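Local structure of ubiquitin-conjugating enzyme E2 U (1YRV) at residues Leu28-Cys33 against Asn121-Ser126. The protein catalyses, as an E2 ubiquitin-conjugating enzyme, the covalent attachment of ubiquitin to other proteins, the chain here being its catalytic UBC core domain. Numbering follows the deposited sequence.
Sequences LHRDFC and NYTLSS
In this E2 fold the N-terminal helix meets the start of helix 124-135, where the carboxylate of Asp31 receives a backbone N-H from the first turn. Leu124 N donates to Asp31 OD2 at 3.2 Å. The bond is fairly straight (162°), but the donor stands well above the carboxylate plane. CG of Asp31 lies anti to its own carbonyl carbon (chi1 -73°), which carries the acid across to the helix start. Arg30 holds the other oxygen, OD1, with two nitrogens of its guanidinium. Arg30 NE lies 3.0 Å and Arg30 NH1 2.7 Å from Asp31 OD1, both on the same face of the carboxylate, and the pair forms a salt bridge. Asp31 OD1 also lies against Thr123 CB, at 3.6 Å. Thr123 is the N-cap, and its OG1 takes a weak bond from Ser126 N. Water 1 adds a second link, donating to Asp31 O and accepting from Ser125 N. Asp31 CB rests 3.8 Å from Leu124 CB. An alanine in place of Asp31 would probably leave Leu124 N without its acceptor and the Arg30 guanidinium free to turn. Tyr82 OH hydrogen-bonds to both Asp31 OD2 and Tyr122 O, so it ties the two segments together from a loop. Phe32 meets Trp55 of strand 54-60 edge-to-face, joining helix 23-38 to the antiparallel sheet beside this junction.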
ATOM      1  N   LEU A  28      -1.331  -6.920  15.128  1.00 39.17           N
ATOM      2  CA  LEU A  28      -1.031  -7.463  13.812  1.00 41.69           C
ATOM      3  C   LEU A  28      -1.375  -8.949  13.761  1.00 41.93           C
ATOM      4  O   LEU A  28      -1.789  -9.464  12.721  1.00 44.39           O
ATOM      5  CB  LEU A  28       0.435  -7.217  13.442  1.00 39.62           C
ATOM      6  CG  LEU A  28       0.758  -5.764  13.075  1.00 39.25           C
ATOM      7  CD1 LEU A  28       2.268  -5.577  12.982  1.00 38.08           C
ATOM      8  CD2 LEU A  28       0.080  -5.389  11.787  1.00 34.96           C
ATOM      9  N   HIS A  29      -1.208  -9.628  14.889  1.00 42.01           N
ATOM     10  CA  HIS A  29      -1.544 -11.034  14.976  1.00 42.92           C
ATOM     11  C   HIS A  29      -3.022 -11.212  14.733  1.00 43.20           C
ATOM     12  O   HIS A  29      -3.416 -12.067  13.948  1.00 45.56           O
ATOM     13  CB  HIS A  29      -1.208 -11.616  16.336  1.00 43.80           C
ATOM     14  CG  HIS A  29      -1.280 -13.101  16.361  1.00 41.47           C
ATOM     15  ND1 HIS A  29      -0.190 -13.887  16.059  1.00 46.08           N
ATOM     16  CD2 HIS A  29      -2.332 -13.937  16.464  1.00 43.33           C
ATOM     17  CE1 HIS A  29      -0.577 -15.146  15.970  1.00 43.24           C
ATOM     18  NE2 HIS A  29      -1.871 -15.206  16.206  1.00 42.52           N
ATOM     19  N   ARG A  30      -3.836 -10.437  15.436  1.00 41.05           N
ATOM     20  CA  ARG A  30      -5.273 -10.485  15.246  1.00 41.38           C
ATOM     21  C   ARG A  30      -5.577 -10.088  13.797  1.00 42.84           C
ATOM     22  O   ARG A  30      -6.225 -10.832  13.080  1.00 41.71           O
ATOM     23  CB  ARG A  30      -5.978  -9.534  16.202  1.00 43.83           C
ATOM     24  CG  ARG A  30      -7.459  -9.377  15.901  1.00 47.78           C
ATOM     25  CD  ARG A  30      -7.964  -7.962  16.289  1.00 50.85           C
ATOM     26  NE  ARG A  30      -7.232  -6.919  15.585  1.00 46.69           N
ATOM     27  CZ  ARG A  30      -7.178  -5.640  15.959  1.00 51.04           C
ATOM     28  NH1 ARG A  30      -6.472  -4.716  15.257  1.00 55.26           N
ATOM     29  NH2 ARG A  30      -7.843  -5.264  17.030  1.00 51.09           N
ATOM     30  N   ASP A  31      -5.100  -8.927  13.358  1.00 42.09           N
ATOM     31  CA  ASP A  31      -5.336  -8.495  11.992  1.00 42.84           C
ATOM     32  C   ASP A  31      -5.032  -9.542  10.933  1.00 43.13           C
ATOM     33  O   ASP A  31      -5.777  -9.667   9.974  1.00 45.56           O
ATOM     34  CB  ASP A  31      -4.505  -7.266  11.664  1.00 43.30           C
ATOM     35  CG  ASP A  31      -5.023  -6.008  12.330  1.00 45.03           C
ATOM     36  OD1 ASP A  31      -6.091  -6.066  12.976  1.00 42.70           O
ATOM     37  OD2 ASP A  31      -4.343  -4.959  12.196  1.00 45.98           O
ATOM     38  N   PHE A  32      -3.920 -10.252  11.070  1.00 43.78           N
ATOM     39  CA  PHE A  32      -3.551 -11.279  10.096  1.00 44.82           C
ATOM     40  C   PHE A  32      -4.558 -12.420  10.060  1.00 44.22           C
ATOM     41  O   PHE A  32      -4.899 -12.922   8.997  1.00 43.76           O
ATOM     42  CB  PHE A  32      -2.180 -11.837  10.418  1.00 47.03           C
ATOM     43  CG  PHE A  32      -1.559 -12.615   9.298  1.00 49.61           C
ATOM     44  CD1 PHE A  32      -0.655 -13.636   9.572  1.00 50.40           C
ATOM     45  CD2 PHE A  32      -1.849 -12.324   7.966  1.00 49.67           C
ATOM     46  CE1 PHE A  32      -0.045 -14.362   8.524  1.00 51.20           C
ATOM     47  CE2 PHE A  32      -1.239 -13.048   6.914  1.00 49.17           C
ATOM     48  CZ  PHE A  32      -0.343 -14.061   7.196  1.00 47.61           C
ATOM     49  N   CYS A  33      -5.039 -12.847  11.219  1.00 47.64           N
ATOM     50  CA  CYS A  33      -6.047 -13.911  11.244  1.00 50.17           C
ATOM     51  C   CYS A  33      -7.300 -13.435  10.500  1.00 49.83           C
ATOM     52  O   CYS A  33      -7.937 -14.206   9.797  1.00 49.72           O
ATOM     53  CB  CYS A  33      -6.457 -14.252  12.673  1.00 49.58           C
ATOM     54  SG  CYS A  33      -5.186 -15.032  13.629  1.00 61.86           S
ATOM     55  N   ASN A 121      -8.637   2.724  13.603  1.00 48.48           N
ATOM     56  CA  ASN A 121      -9.587   1.763  13.064  1.00 50.33           C
ATOM     57  C   ASN A 121      -9.015   1.132  11.832  1.00 49.89           C
ATOM     58  O   ASN A 121      -9.583   0.186  11.303  1.00 53.26           O
ATOM     59  CB  ASN A 121     -10.869   2.452  12.688  1.00 54.33           C
ATOM     60  CG  ASN A 121     -11.726   2.744  13.879  1.00 59.49           C
ATOM     61  OD1 ASN A 121     -11.251   3.235  14.920  1.00 62.76           O
ATOM     62  ND2 ASN A 121     -13.009   2.440  13.750  1.00 59.93           N
ATOM     63  N   TYR A 122      -7.912   1.688  11.354  1.00 47.65           N
ATOM     64  CA  TYR A 122      -7.243   1.139  10.194  1.00 48.26           C
ATOM     65  C   TYR A 122      -6.506  -0.161  10.547  1.00 46.65           C
ATOM     66  O   TYR A 122      -5.487  -0.121  11.217  1.00 50.07           O
ATOM     67  CB  TYR A 122      -6.228   2.126   9.671  1.00 49.59           C
ATOM     68  CG  TYR A 122      -6.780   3.143   8.715  1.00 53.33           C
ATOM     69  CD1 TYR A 122      -7.139   2.780   7.425  1.00 55.83           C
ATOM     70  CD2 TYR A 122      -6.887   4.480   9.085  1.00 52.75           C
ATOM     71  CE1 TYR A 122      -7.583   3.724   6.518  1.00 58.59           C
ATOM     72  CE2 TYR A 122      -7.330   5.439   8.199  1.00 55.40           C
ATOM     73  CZ  TYR A 122      -7.681   5.060   6.910  1.00 58.33           C
ATOM     74  OH  TYR A 122      -8.155   5.981   6.000  1.00 58.06           O
ATOM     75  N   THR A 123      -7.011  -1.300  10.095  1.00 43.19           N
ATOM     76  CA  THR A 123      -6.367  -2.595  10.342  1.00 42.45           C
ATOM     77  C   THR A 123      -5.601  -3.045   9.090  1.00 40.76           C
ATOM     78  O   THR A 123      -5.742  -2.446   8.032  1.00 41.75           O
ATOM     79  CB  THR A 123      -7.397  -3.673  10.632  1.00 41.61           C
ATOM     80  OG1 THR A 123      -8.212  -3.835   9.468  1.00 42.96           O
ATOM     81  CG2 THR A 123      -8.279  -3.271  11.822  1.00 37.06           C
ATOM     82  N   LEU A 124      -4.804  -4.107   9.192  1.00 39.51           N
ATOM     83  CA  LEU A 124      -4.076  -4.578   8.012  1.00 38.91           C
ATOM     84  C   LEU A 124      -4.996  -4.678   6.787  1.00 40.66           C
ATOM     85  O   LEU A 124      -4.587  -4.311   5.687  1.00 41.07           O
ATOM     86  CB  LEU A 124      -3.427  -5.945   8.272  1.00 40.36           C
ATOM     87  CG  LEU A 124      -2.488  -6.566   7.213  1.00 39.67           C
ATOM     88  CD1 LEU A 124      -1.296  -5.683   6.959  1.00 39.96           C
ATOM     89  CD2 LEU A 124      -2.000  -7.946   7.692  1.00 43.65           C
ATOM     90  N   SER A 125      -6.215  -5.202   6.988  1.00 42.18           N
ATOM     91  CA  SER A 125      -7.221  -5.350   5.928  1.00 43.31           C
ATOM     92  C   SER A 125      -7.639  -4.012   5.326  1.00 41.76           C
ATOM     93  O   SER A 125      -7.711  -3.878   4.125  1.00 41.63           O
ATOM     94  CB  SER A 125      -8.473  -6.058   6.459  1.00 41.20           C
ATOM     95  OG  SER A 125      -8.181  -7.371   6.865  1.00 42.36           O
ATOM     96  N   SER A 126      -7.935  -3.044   6.185  1.00 43.35           N
ATOM     97  CA  SER A 126      -8.350  -1.710   5.771  1.00 43.16           C
ATOM     98  C   SER A 126      -7.322  -1.096   4.891  1.00 43.60           C
ATOM     99  O   SER A 126      -7.607  -0.609   3.796  1.00 46.36           O
ATOM    100  CB  SER A 126      -8.498  -0.780   6.966  1.00 41.78           C
ATOM    101  OG  SER A 126      -9.641  -1.086   7.697  1.00 49.98           O
TER
HETATM  102  O   HOH W   1      -7.106  -6.968   9.486  1.00 42.05           O